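Local coordinates for protein glycosyl hyrolase, family 3 (PDB 3TEV) that probably hydrolyses O-glycosidic bonds, as expected of a family 3 glycoside hydrolase built on a TIM-barrel domain, at residues 152-157 with 208-213; 178-183 with 246-251; 185-190 with 196-201; 235-240 with 271-276. All coordinates share one frame; numbering follows the deposited sequence.

Contact 1 (152-157 with 208-213); sequences SDAARV and ELAPFR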
loop_
_atom_site.group_PDB
_atom_site.type_symbol
_atom_site.label_atom_id
_atom_site.label_comp_id
_atom_site.label_asym_id
_atom_site.label_seq_id
_atom_site.Cartn_x
_atom_site.Cartn_y
_atom_site.Cartn_z
ATOM N N SER A 152 19.612 4.204 -9.299
ATOM C CA SER A 152 19.609 3.286 -10.452
ATOM C C SER A 152 20.216 1.896 -10.166
ATOM O O SER A 152 20.375 1.069 -11.075
ATOM C CB SER A 152 20.259 3.944 -11.691
ATOM O OG SER A 152 21.559 4.457 -11.420
ATOM N N ASP A 153 20.527 1.653 -8.894
ATOM C CA ASP A 153 21.020 0.364 -8.423
ATOM C C ASP A 153 20.404 0.048 -7.061
ATOM O O ASP A 153 19.980 0.957 -6.334
ATOM C CB ASP A 153 22.559 0.360 -8.360
ATOM C CG ASP A 153 23.113 1.400 -7.395
ATOM O OD1 ASP A 153 23.583 2.468 -7.854
ATOM O OD2 ASP A 153 23.079 1.151 -6.169
ATOM N N ALA A 154 20.354 -1.242 -6.732
ATOM C CA ALA A 154 19.741 -1.742 -5.496
ATOM C C ALA A 154 20.377 -1.173 -4.215
ATOM O O ALA A 154 19.665 -0.848 -3.255
ATOM C CB ALA A 154 19.779 -3.262 -5.476
ATOM N N ALA A 155 21.708 -1.047 -4.231
ATOM C CA ALA A 155 22.492 -0.562 -3.091
ATOM C C ALA A 155 22.082 0.840 -2.653
ATOM O O ALA A 155 21.911 1.084 -1.459
ATOM C CB ALA A 155 24.033 -0.614 -3.409
ATOM N N ARG A 156 21.934 1.749 -3.617
ATOM C CA ARG A 156 21.533 3.135 -3.339
ATOM C C ARG A 156 20.078 3.225 -2.880
ATOM O O ARG A 156 19.738 4.001 -1.982
ATOM C CB ARG A 156 21.733 4.024 -4.569
ATOM C CG ARG A 156 21.613 5.534 -4.304
ATOM C CD ARG A 156 22.844 6.072 -3.599
ATOM N NE ARG A 156 24.044 5.821 -4.391
ATOM C CZ ARG A 156 24.746 6.758 -5.021
ATOM N NH1 ARG A 156 24.400 8.040 -4.947
ATOM N NH2 ARG A 156 25.808 6.400 -5.720
ATOM N N VAL A 157 19.216 2.435 -3.501
ATOM C CA VAL A 157 17.806 2.426 -3.120
ATOM C C VAL A 157 17.644 1.836 -1.717
ATOM O O VAL A 157 16.921 2.392 -0.891
ATOM C CB VAL A 157 16.949 1.724 -4.189
ATOM C CG1 VAL A 157 15.507 1.398 -3.669
ATOM C CG2 VAL A 157 16.924 2.600 -5.464
ATOM N N GLU A 208 15.361 -5.797 -8.813
ATOM C CA GLU A 208 14.005 -5.493 -8.339
ATOM C C GLU A 208 13.729 -5.930 -6.905
ATOM O O GLU A 208 13.249 -5.142 -6.101
ATOM C CB GLU A 208 12.946 -6.118 -9.282
ATOM C CG GLU A 208 12.705 -5.359 -10.609
ATOM C CD GLU A 208 13.875 -5.448 -11.611
ATOM O OE1 GLU A 208 14.862 -6.182 -11.380
ATOM O OE2 GLU A 208 13.811 -4.762 -12.644
ATOM N N LEU A 209 14.051 -7.182 -6.595
ATOM C CA LEU A 209 13.750 -7.775 -5.295
ATOM C C LEU A 209 14.697 -7.360 -4.171
ATOM O O LEU A 209 14.309 -7.422 -3.009
ATOM C CB LEU A 209 13.732 -9.311 -5.405
ATOM C CG LEU A 209 12.665 -9.925 -6.322
ATOM C CD1 LEU A 209 12.857 -11.435 -6.525
ATOM C CD2 LEU A 209 11.280 -9.636 -5.779
ATOM N N ALA A 210 15.917 -6.933 -4.500
ATOM C CA ALA A 210 16.955 -6.727 -3.480
ATOM C C ALA A 210 16.606 -5.725 -2.374
ATOM O O ALA A 210 16.806 -6.022 -1.196
ATOM C CB ALA A 210 18.319 -6.403 -4.118
ATOM N N PRO A 211 16.082 -4.540 -2.730
ATOM C CA PRO A 211 15.797 -3.583 -1.637
ATOM C C PRO A 211 14.684 -4.053 -0.674
ATOM O O PRO A 211 14.789 -3.836 0.530
ATOM C CB PRO A 211 15.393 -2.293 -2.384
ATOM C CG PRO A 211 15.915 -2.483 -3.790
ATOM C CD PRO A 211 15.794 -3.959 -4.052
ATOM N N PHE A 212 13.648 -4.708 -1.200
ATOM C CA PHE A 212 12.567 -5.219 -0.363
ATOM C C PHE A 212 13.095 -6.321 0.523
ATOM O O PHE A 212 12.775 -6.376 1.714
ATOM C CB PHE A 212 11.434 -5.802 -1.201
ATOM C CG PHE A 212 10.704 -4.794 -2.032
ATOM C CD1 PHE A 212 9.667 -4.025 -1.486
ATOM C CD2 PHE A 212 11.020 -4.637 -3.379
ATOM C CE1 PHE A 212 8.980 -3.086 -2.270
ATOM C CE2 PHE A 212 10.345 -3.709 -4.168
ATOM C CZ PHE A 212 9.322 -2.930 -3.617
ATOM N N ARG A 213 13.899 -7.207 -0.053
ATOM C CA ARG A 213 14.446 -8.310 0.716
ATOM C C ARG A 213 15.335 -7.773 1.834
ATOM O O ARG A 213 15.210 -8.204 2.979
ATOM C CB ARG A 213 15.193 -9.303 -0.183
ATOM C CG ARG A 213 15.691 -10.580 0.525
ATOM C CD ARG A 213 15.893 -11.698 -0.515
ATOM N NE ARG A 213 16.873 -12.733 -0.152
ATOM C CZ ARG A 213 16.910 -13.969 -0.675
ATOM N NH1 ARG A 213 16.008 -14.363 -1.583
ATOM N NH2 ARG A 213 17.853 -14.825 -0.285
#
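A154 and A210 bring their methyl groups together, CB to CB at 3.7 Å, where two neighbouring outer helices of the TIM barrel begin: helix 154-169, which leads into strand 174-180, and helix 210-215, which follows that strand. Small side chains at A154 and A210 let the helix starts approach closely; the CA atoms of A154 and P211 are 5.8 Å apart. V157, one turn on from A154, lays its CG1 branch against the ring of P211, reaching CG at 3.9 Å; this branch stands anti to the backbone N (chi1 167°). P211 suits an early helical position, because N-H groups of a first turn have no carbonyl behind them to bond and proline gives up nothing there, while its rigid ring offers a compact apolar knob. The contact has no hydrogen bond across it. Farther out, I136 covers A154, and F212 meets F180 of strand 174-180 edge-to-face. R156 ties its helix start to helix 98-104, NH1 bonding to the carbonyl O of G102. The first turn that carries A154 is capped by D153, whose OD2 accepts from the backbone N of R156 at 2.9 Å on the syn side, with the donor 30° out of the carboxylate plane.

Contact 2 (178-183 with 246-251); sequences KHFPGH and TGLLRE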
loop_
_atom_site.group_PDB
_atom_site.type_symbol
_atom_site.label_atom_id
_atom_site.label_comp_id
_atom_site.label_asym_id
_atom_site.label_seq_id
_atom_site.Cartn_x
_atom_site.Cartn_y
_atom_site.Cartn_z
ATOM N N LYS A 178 6.750 0.503 -1.699
ATOM C CA LYS A 178 6.082 0.185 -2.961
ATOM C C LYS A 178 7.086 0.241 -4.134
ATOM O O LYS A 178 8.158 0.824 -3.969
ATOM C CB LYS A 178 4.921 1.144 -3.179
ATOM C CG LYS A 178 5.312 2.590 -3.094
ATOM C CD LYS A 178 4.101 3.518 -3.108
ATOM C CE LYS A 178 4.561 4.927 -3.470
ATOM N NZ LYS A 178 3.503 5.938 -3.255
ATOM N N HIS A 179 6.802 -0.393 -5.284
ATOM C CA HIS A 179 5.655 -1.307 -5.512
ATOM C C HIS A 179 6.170 -2.718 -5.738
ATOM O O HIS A 179 6.732 -3.021 -6.792
ATOM C CB HIS A 179 4.880 -0.918 -6.765
ATOM C CG HIS A 179 4.532 0.526 -6.835
ATOM N ND1 HIS A 179 5.483 1.509 -7.014
ATOM C CD2 HIS A 179 3.333 1.160 -6.770
ATOM C CE1 HIS A 179 4.886 2.690 -7.051
ATOM N NE2 HIS A 179 3.582 2.506 -6.901
ATOM N N PHE A 180 5.959 -3.581 -4.767
ATOM C CA PHE A 180 6.489 -4.915 -4.823
ATOM C C PHE A 180 5.850 -5.721 -5.971
ATOM O O PHE A 180 4.639 -5.696 -6.139
ATOM C CB PHE A 180 6.236 -5.579 -3.480
ATOM C CG PHE A 180 6.802 -6.936 -3.375
ATOM C CD1 PHE A 180 8.141 -7.113 -3.037
ATOM C CD2 PHE A 180 6.006 -8.045 -3.627
ATOM C CE1 PHE A 180 8.669 -8.382 -2.945
ATOM C CE2 PHE A 180 6.527 -9.309 -3.549
ATOM C CZ PHE A 180 7.860 -9.486 -3.210
ATOM N N PRO A 181 6.654 -6.474 -6.734
ATOM C CA PRO A 181 8.075 -6.736 -6.566
ATOM C C PRO A 181 9.062 -5.791 -7.278
ATOM O O PRO A 181 10.235 -6.145 -7.388
ATOM C CB PRO A 181 8.237 -8.168 -7.112
ATOM C CG PRO A 181 6.916 -8.620 -7.544
ATOM C CD PRO A 181 6.039 -7.425 -7.669
ATOM N N GLY A 182 8.613 -4.621 -7.742
ATOM C CA GLY A 182 9.512 -3.597 -8.300
ATOM C C GLY A 182 9.045 -3.092 -9.648
ATOM O O GLY A 182 9.014 -3.861 -10.622
ATOM N N HIS A 183 8.709 -1.797 -9.709
ATOM C CA HIS A 183 8.103 -1.157 -10.892
ATOM C C HIS A 183 9.132 -0.531 -11.817
ATOM O O HIS A 183 8.772 0.055 -12.855
ATOM C CB HIS A 183 7.148 -0.044 -10.463
ATOM C CG HIS A 183 5.907 0.050 -11.301
ATOM N ND1 HIS A 183 5.933 0.290 -12.664
ATOM C CD2 HIS A 183 4.594 -0.062 -10.964
ATOM C CE1 HIS A 183 4.695 0.313 -13.132
ATOM N NE2 HIS A 183 3.863 0.101 -12.124
ATOM N N THR A 246 2.106 -15.219 -1.444
ATOM C CA THR A 246 2.203 -16.255 -0.412
ATOM C C THR A 246 3.504 -17.049 -0.558
ATOM O O THR A 246 4.292 -17.126 0.376
ATOM C CB THR A 246 0.952 -17.201 -0.376
ATOM O OG1 THR A 246 -0.221 -16.441 -0.053
ATOM C CG2 THR A 246 1.110 -18.310 0.680
ATOM N N GLY A 247 3.737 -17.619 -1.734
ATOM C CA GLY A 247 4.941 -18.421 -1.981
ATOM C C GLY A 247 6.218 -17.668 -1.638
ATOM O O GLY A 247 7.012 -18.107 -0.793
ATOM N N LEU A 248 6.392 -16.512 -2.260
ATOM C CA LEU A 248 7.598 -15.737 -2.058
ATOM C C LEU A 248 7.572 -14.909 -0.766
ATOM O O LEU A 248 8.353 -15.172 0.160
ATOM C CB LEU A 248 7.874 -14.856 -3.284
ATOM C CG LEU A 248 9.083 -13.921 -3.268
ATOM C CD1 LEU A 248 10.376 -14.709 -3.228
ATOM C CD2 LEU A 248 9.026 -13.048 -4.514
ATOM N N LEU A 249 6.692 -13.909 -0.705
ATOM C CA LEU A 249 6.677 -12.995 0.419
ATOM C C LEU A 249 6.505 -13.667 1.784
ATOM O O LEU A 249 7.309 -13.427 2.684
ATOM C CB LEU A 249 5.613 -11.927 0.234
ATOM C CG LEU A 249 6.099 -10.534 -0.107
ATOM C CD1 LEU A 249 4.921 -9.558 -0.144
ATOM C CD2 LEU A 249 7.171 -10.067 0.874
ATOM N N ARG A 250 5.466 -14.491 1.933
ATOM C CA ARG A 250 5.139 -15.113 3.223
ATOM C C ARG A 250 6.001 -16.301 3.560
ATOM O O ARG A 250 6.471 -16.412 4.679
ATOM C CB ARG A 250 3.677 -15.591 3.285
ATOM C CG ARG A 250 2.606 -14.512 3.186
ATOM C CD ARG A 250 2.534 -13.616 4.419
ATOM N NE ARG A 250 1.390 -12.706 4.302
ATOM C CZ ARG A 250 1.328 -11.488 4.819
ATOM N NH1 ARG A 250 2.351 -10.983 5.497
ATOM N NH2 ARG A 250 0.224 -10.786 4.655
ATOM N N GLU A 251 6.181 -17.204 2.604
ATOM C CA GLU A 251 6.816 -18.491 2.882
ATOM C C GLU A 251 8.333 -18.475 2.702
ATOM O O GLU A 251 9.049 -18.841 3.612
ATOM C CB GLU A 251 6.158 -19.622 2.065
ATOM C CG GLU A 251 4.672 -19.772 2.392
ATOM C CD GLU A 251 3.956 -20.899 1.634
ATOM O OE1 GLU A 251 4.403 -21.318 0.533
ATOM O OE2 GLU A 251 2.915 -21.358 2.148
#
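This is a buried, wholly apolar contact in which F180, at the end of barrel strand 174-180, meets L248 and L249 on helix 242-252 of the layer outside the barrel. The ring leaves the strand with CG anti to the backbone N (chi1 -177°), which carries it out to the helix. L249 approaches head-on and places CD1 over one face in a CH-pi contact, 4.2 Å from the ring centroid and 28° off the normal, while its CG lies 3.7 Å from F180 CE2. L248 arrives obliquely, its CD2 4.0 Å from F180 CZ. The other face of the phenyl is covered by CB of P181, so the ring is sandwiched; I222 of strand 221-224 touches both F180 and L249. Were F180 an alanine, the two leucines would probably lose their shared partner and a gap would open between P181 and the helix. The peptide bonds before H179 and P181 are both cis, and the chain turns a corner at H179. The segment belongs to a KHFPGHG sequence like that of NagZ-type family 3 enzymes, in which this loop borders the active site. Since nothing polar bonds across it, this contact rests on apolar burial and close fit, which suits flat phenyl and branched leucine.

Contact 3 (185-190 with 196-201); sequences DTHQDS and RVSKSR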
loop_
_atom_site.group_PDB
_atom_site.type_symbol
_atom_site.label_atom_id
_atom_site.label_comp_id
_atom_site.label_asym_id
_atom_site.label_seq_id
_atom_site.Cartn_x
_atom_site.Cartn_y
_atom_site.Cartn_z
ATOM N N ASP A 185 11.395 -1.252 -14.139
ATOM C CA ASP A 185 11.777 -1.540 -15.526
ATOM C C ASP A 185 10.766 -2.409 -16.287
ATOM O O ASP A 185 11.106 -3.442 -16.864
ATOM C CB ASP A 185 13.182 -2.144 -15.552
ATOM C CG ASP A 185 13.756 -2.244 -16.953
ATOM O OD1 ASP A 185 13.436 -1.404 -17.829
ATOM O OD2 ASP A 185 14.536 -3.185 -17.175
ATOM N N THR A 186 9.521 -1.943 -16.296
ATOM C CA THR A 186 8.376 -2.699 -16.834
ATOM C C THR A 186 8.131 -2.351 -18.300
ATOM O O THR A 186 8.484 -1.252 -18.723
ATOM C CB THR A 186 7.101 -2.425 -15.994
ATOM O OG1 THR A 186 6.811 -1.021 -15.975
ATOM C CG2 THR A 186 7.308 -2.864 -14.565
ATOM N N HIS A 187 7.583 -3.296 -19.073
ATOM C CA HIS A 187 7.161 -3.029 -20.464
ATOM C C HIS A 187 5.674 -3.332 -20.701
ATOM O O HIS A 187 5.187 -4.418 -20.359
ATOM C CB HIS A 187 8.083 -3.689 -21.522
ATOM C CG HIS A 187 8.008 -5.193 -21.591
ATOM N ND1 HIS A 187 8.955 -6.019 -21.014
ATOM C CD2 HIS A 187 7.129 -6.019 -22.214
ATOM C CE1 HIS A 187 8.646 -7.284 -21.250
ATOM N NE2 HIS A 187 7.543 -7.312 -21.979
ATOM N N GLN A 188 4.961 -2.341 -21.247
ATOM C CA GLN A 188 3.539 -2.456 -21.582
ATOM C C GLN A 188 3.342 -2.619 -23.073
ATOM O O GLN A 188 3.749 -1.773 -23.861
ATOM C CB GLN A 188 2.759 -1.210 -21.161
ATOM C CG GLN A 188 2.374 -1.137 -19.722
ATOM C CD GLN A 188 1.185 -0.222 -19.491
ATOM O OE1 GLN A 188 0.025 -0.656 -19.527
ATOM N NE2 GLN A 188 1.465 1.050 -19.230
ATOM N N ASP A 189 2.671 -3.694 -23.449
ATOM C CA ASP A 189 2.351 -3.979 -24.839
ATOM C C ASP A 189 1.294 -2.982 -25.418
ATOM O O ASP A 189 1.342 -2.625 -26.593
ATOM C CB ASP A 189 1.918 -5.450 -24.915
ATOM C CG ASP A 189 1.256 -5.804 -26.216
ATOM O OD1 ASP A 189 1.979 -6.163 -27.174
ATOM O OD2 ASP A 189 0.000 -5.748 -26.265
ATOM N N SER A 190 0.349 -2.545 -24.587
ATOM C CA SER A 190 -0.578 -1.455 -24.917
ATOM C C SER A 190 -1.086 -0.861 -23.597
ATOM O O SER A 190 -0.792 -1.407 -22.530
ATOM C CB SER A 190 -1.757 -1.955 -25.766
ATOM O OG SER A 190 -2.760 -2.544 -24.960
ATOM N N ARG A 196 4.639 -6.018 -18.000
ATOM C CA ARG A 196 5.396 -7.242 -17.752
ATOM C C ARG A 196 6.859 -6.947 -17.432
ATOM O O ARG A 196 7.411 -5.935 -17.862
ATOM C CB ARG A 196 5.354 -8.183 -18.963
ATOM C CG ARG A 196 3.982 -8.608 -19.414
ATOM C CD ARG A 196 4.064 -9.674 -20.515
ATOM N NE ARG A 196 4.360 -11.013 -19.991
ATOM C CZ ARG A 196 3.435 -11.880 -19.555
ATOM N NH1 ARG A 196 2.138 -11.556 -19.575
ATOM N NH2 ARG A 196 3.805 -13.079 -19.096
ATOM N N VAL A 197 7.482 -7.850 -16.685
ATOM C CA VAL A 197 8.917 -7.866 -16.505
ATOM C C VAL A 197 9.364 -9.258 -16.915
ATOM O O VAL A 197 8.889 -10.248 -16.375
ATOM C CB VAL A 197 9.310 -7.559 -15.049
ATOM C CG1 VAL A 197 10.814 -7.785 -14.812
ATOM C CG2 VAL A 197 8.926 -6.139 -14.695
ATOM N N SER A 198 10.261 -9.337 -17.885
ATOM C CA SER A 198 10.648 -10.640 -18.415
ATOM C C SER A 198 12.059 -11.093 -17.989
ATOM O O SER A 198 12.574 -12.092 -18.499
ATOM C CB SER A 198 10.548 -10.617 -19.933
ATOM O OG SER A 198 11.558 -9.746 -20.416
ATOM N N LYS A 199 12.676 -10.353 -17.068
ATOM C CA LYS A 199 13.997 -10.696 -16.509
ATOM C C LYS A 199 13.983 -12.034 -15.789
ATOM O O LYS A 199 12.958 -12.440 -15.230
ATOM C CB LYS A 199 14.427 -9.627 -15.496
ATOM C CG LYS A 199 14.623 -8.249 -16.097
ATOM C CD LYS A 199 14.966 -7.220 -15.035
ATOM C CE LYS A 199 15.144 -5.859 -15.680
ATOM N NZ LYS A 199 15.473 -4.808 -14.677
ATOM N N SER A 200 15.136 -12.694 -15.774
ATOM C CA SER A 200 15.322 -13.936 -15.029
ATOM C C SER A 200 15.268 -13.712 -13.520
ATOM O O SER A 200 15.409 -12.578 -13.029
ATOM C CB SER A 200 16.671 -14.560 -15.388
ATOM O OG SER A 200 17.728 -13.757 -14.873
ATOM N N ARG A 201 15.089 -14.810 -12.793
ATOM C CA ARG A 201 15.079 -14.789 -11.334
ATOM C C ARG A 201 16.366 -14.194 -10.759
ATOM O O ARG A 201 16.303 -13.321 -9.894
ATOM C CB ARG A 201 14.825 -16.194 -10.758
ATOM C CG ARG A 201 14.792 -16.255 -9.224
ATOM C CD ARG A 201 13.792 -15.229 -8.657
ATOM N NE ARG A 201 13.826 -15.178 -7.200
ATOM C CZ ARG A 201 13.068 -15.935 -6.414
ATOM N NH1 ARG A 201 12.204 -16.801 -6.942
ATOM N NH2 ARG A 201 13.170 -15.822 -5.100
#
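H187 and R196 are joined through their backbones by two nearly straight hydrogen bonds, H187 N to R196 O at 2.9 Å (173°) and R196 N to H187 O at 2.9 Å. D185 adds a salt bridge, its OD2 3.1 Å from NZ of K199, though the hydrogen bond within it is weak. The fully extended lysine chain crosses the aspartate at about a right angle, and E208 is its stronger partner. D185 OD1 meanwhile accepts from N139 and N142. With an alanine in place of D185, K199 would probably be drawn to E208 alone and both asparagine amides would lose an acceptor. The H187-R196 pair is a single antiparallel bridge that closes off the later part of the loop between strands 174-180 and 196-197; a loop with this sequence pattern carries the acid/base pair in NagZ-type relatives. V197 pairs in turn with strand 228-229 in a small two-stranded parallel sheet. H187 holds CG between its backbone N and carbonyl carbon (chi1 69°), folding the ring back over R196, whose CB and carbonyl O lie over the same imidazole face, CB 4.2 Å from the centroid. The guanidinium of R196 turns away to D230. The methyl CG2 of T186 meets CG2 of V197 at 3.7 Å, and S198 OG lies at the imidazole edge.

Contact 4 (235-240 with 271-276); sequences EHPATL and ANYGRG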
loop_
_atom_site.group_PDB
_atom_site.type_symbol
_atom_site.label_atom_id
_atom_site.label_comp_id
_atom_site.label_asym_id
_atom_site.label_seq_id
_atom_site.Cartn_x
_atom_site.Cartn_y
_atom_site.Cartn_z
ATOM N N GLU A 235 1.379 -16.022 -15.315
ATOM C CA GLU A 235 -0.060 -15.981 -15.564
ATOM C C GLU A 235 -0.831 -14.874 -14.846
ATOM O O GLU A 235 -1.951 -14.555 -15.242
ATOM C CB GLU A 235 -0.711 -17.326 -15.210
ATOM C CG GLU A 235 -0.328 -18.484 -16.134
ATOM C CD GLU A 235 -1.237 -19.695 -15.933
ATOM O OE1 GLU A 235 -1.696 -20.281 -16.951
ATOM O OE2 GLU A 235 -1.504 -20.038 -14.748
ATOM N N HIS A 236 -0.281 -14.325 -13.774
ATOM C CA HIS A 236 -1.046 -13.378 -12.961
ATOM C C HIS A 236 -0.195 -12.170 -12.588
ATOM O O HIS A 236 1.008 -12.313 -12.351
ATOM C CB HIS A 236 -1.563 -14.050 -11.681
ATOM C CG HIS A 236 -2.405 -15.262 -11.928
ATOM N ND1 HIS A 236 -3.670 -15.192 -12.472
ATOM C CD2 HIS A 236 -2.163 -16.578 -11.705
ATOM C CE1 HIS A 236 -4.168 -16.412 -12.579
ATOM N NE2 HIS A 236 -3.273 -17.271 -12.122
ATOM N N PRO A 237 -0.807 -10.979 -12.533
ATOM C CA PRO A 237 -0.075 -9.852 -11.926
ATOM C C PRO A 237 0.229 -10.160 -10.456
ATOM O O PRO A 237 -0.514 -10.930 -9.813
ATOM C CB PRO A 237 -1.057 -8.686 -12.021
ATOM C CG PRO A 237 -2.410 -9.322 -12.194
ATOM C CD PRO A 237 -2.195 -10.638 -12.890
ATOM N N ALA A 238 1.292 -9.563 -9.923
ATOM C CA ALA A 238 1.707 -9.815 -8.536
ATOM C C ALA A 238 0.564 -9.701 -7.511
ATOM O O ALA A 238 0.435 -10.542 -6.600
ATOM C CB ALA A 238 2.842 -8.919 -8.160
ATOM N N THR A 239 -0.285 -8.685 -7.692
ATOM C CA THR A 239 -1.385 -8.412 -6.775
ATOM C C THR A 239 -2.394 -9.559 -6.742
ATOM O O THR A 239 -3.177 -9.672 -5.793
ATOM C CB THR A 239 -2.141 -7.137 -7.197
ATOM O OG1 THR A 239 -2.488 -7.271 -8.573
ATOM C CG2 THR A 239 -1.246 -5.927 -7.117
ATOM N N LEU A 240 -2.391 -10.405 -7.774
ATOM C CA LEU A 240 -3.353 -11.522 -7.837
ATOM C C LEU A 240 -2.655 -12.877 -7.856
ATOM O O LEU A 240 -3.257 -13.887 -8.236
ATOM C CB LEU A 240 -4.249 -11.388 -9.077
ATOM C CG LEU A 240 -5.024 -10.071 -9.259
ATOM C CD1 LEU A 240 -5.696 -10.013 -10.640
ATOM C CD2 LEU A 240 -6.052 -9.803 -8.121
ATOM N N ALA A 271 -9.631 -3.246 -17.146
ATOM C CA ALA A 271 -9.951 -3.749 -18.471
ATOM C C ALA A 271 -9.883 -5.265 -18.551
ATOM O O ALA A 271 -10.400 -5.861 -19.495
ATOM C CB ALA A 271 -9.023 -3.117 -19.534
ATOM N N ASN A 272 -9.225 -5.882 -17.581
ATOM C CA ASN A 272 -8.949 -7.321 -17.635
ATOM C C ASN A 272 -9.714 -8.183 -16.619
ATOM O O ASN A 272 -9.836 -9.398 -16.811
ATOM C CB ASN A 272 -7.434 -7.570 -17.556
ATOM C CG ASN A 272 -6.702 -7.126 -18.825
ATOM O OD1 ASN A 272 -6.712 -7.826 -19.840
ATOM N ND2 ASN A 272 -6.068 -5.961 -18.771
ATOM N N TYR A 273 -10.240 -7.543 -15.564
ATOM C CA TYR A 273 -10.940 -8.220 -14.471
ATOM C C TYR A 273 -12.182 -7.419 -14.045
ATOM O O TYR A 273 -12.269 -6.209 -14.291
ATOM C CB TYR A 273 -10.007 -8.383 -13.257
ATOM C CG TYR A 273 -8.715 -9.124 -13.544
ATOM C CD1 TYR A 273 -8.613 -10.512 -13.337
ATOM C CD2 TYR A 273 -7.588 -8.442 -14.023
ATOM C CE1 TYR A 273 -7.431 -11.202 -13.615
ATOM C CE2 TYR A 273 -6.388 -9.124 -14.321
ATOM C CZ TYR A 273 -6.317 -10.503 -14.112
ATOM O OH TYR A 273 -5.140 -11.163 -14.396
ATOM N N GLY A 274 -13.141 -8.101 -13.416
ATOM C CA GLY A 274 -14.213 -7.427 -12.681
ATOM C C GLY A 274 -13.698 -6.937 -11.326
ATOM O O GLY A 274 -12.809 -7.549 -10.751
ATOM N N ARG A 275 -14.247 -5.839 -10.817
ATOM C CA ARG A 275 -13.751 -5.247 -9.579
ATOM C C ARG A 275 -13.794 -6.257 -8.424
ATOM O O ARG A 275 -12.765 -6.563 -7.827
ATOM C CB ARG A 275 -14.511 -3.958 -9.224
ATOM C CG ARG A 275 -14.371 -2.804 -10.240
ATOM C CD ARG A 275 -12.956 -2.165 -10.258
ATOM N NE ARG A 275 -12.637 -1.553 -8.967
ATOM C CZ ARG A 275 -12.456 -0.246 -8.745
ATOM N NH1 ARG A 275 -12.528 0.638 -9.761
ATOM N NH2 ARG A 275 -12.179 0.164 -7.494
ATOM N N GLY A 276 -14.981 -6.790 -8.144
ATOM C CA GLY A 276 -15.172 -7.714 -7.039
ATOM C C GLY A 276 -14.371 -9.001 -7.141
ATOM O O GLY A 276 -13.750 -9.424 -6.166
#
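Y273 reaches from the short link between helices 267-272 and 275-285 and lays its ring on L240, with P237 beside its hydroxyl. A single methyl does most of the work: L240 CD1 sits 3.7 Å from the ring centroid and only 16° off the normal, a close CH-pi contact, and approaches CZ and CE1 of the tyrosine equally, at 3.6 Å each. Leucine suits the place because its branched end can set one methyl over a flat face, here offset toward the rim on the CZ-CE1 side. P237 meets the far end, CD lying 3.3 Å from Y273 OH, a packing contact with no hydrogen bond. Y273 sends its ring across by keeping CG anti to the carbonyl carbon (chi1 -57°). On the other segment, a tight 3-10 turn sets the spacing of the two partners: L240 N bonds back to P237 O at 2.8 Å, so both side chains face the tyrosine. Around this core, L240 also rests on I269 and A282, while R281 NE bonds to its carbonyl O, and Y273 touches A278. G274 is the N-cap of helix 275-285, its N bonded to E277 OE1. Tyrosine and leucine here pin together two successive beta-to-alpha connections of the TIM barrel, the region that follows the C-terminal ends of its strands.

In the fold
All four contacts lie in the one family 3 barrel domain. Along the chain, contacts 1 and 2 interleave their segments, as do contacts 2 and 4; contact 3 falls between the segments of both 1 and 2, and contact 4 opens after contacts 1 and 3 have closed. Contacts 1 and 2, with centres 13 Å apart, meet around the end of strand 174-180, where L209 packs on P181 and E208 on the P181 carbonyl. Contact 3 is tied to contact 1 by the E208-K199 salt bridge, and L248 of contact 2 touches its R201. Contact 4 reaches contact 2 through A238 on P181 but stands about 26 Å from contact 1, centre to centre. Together they link outer helices, barrel strand 174-180 and the loops that follow the strands.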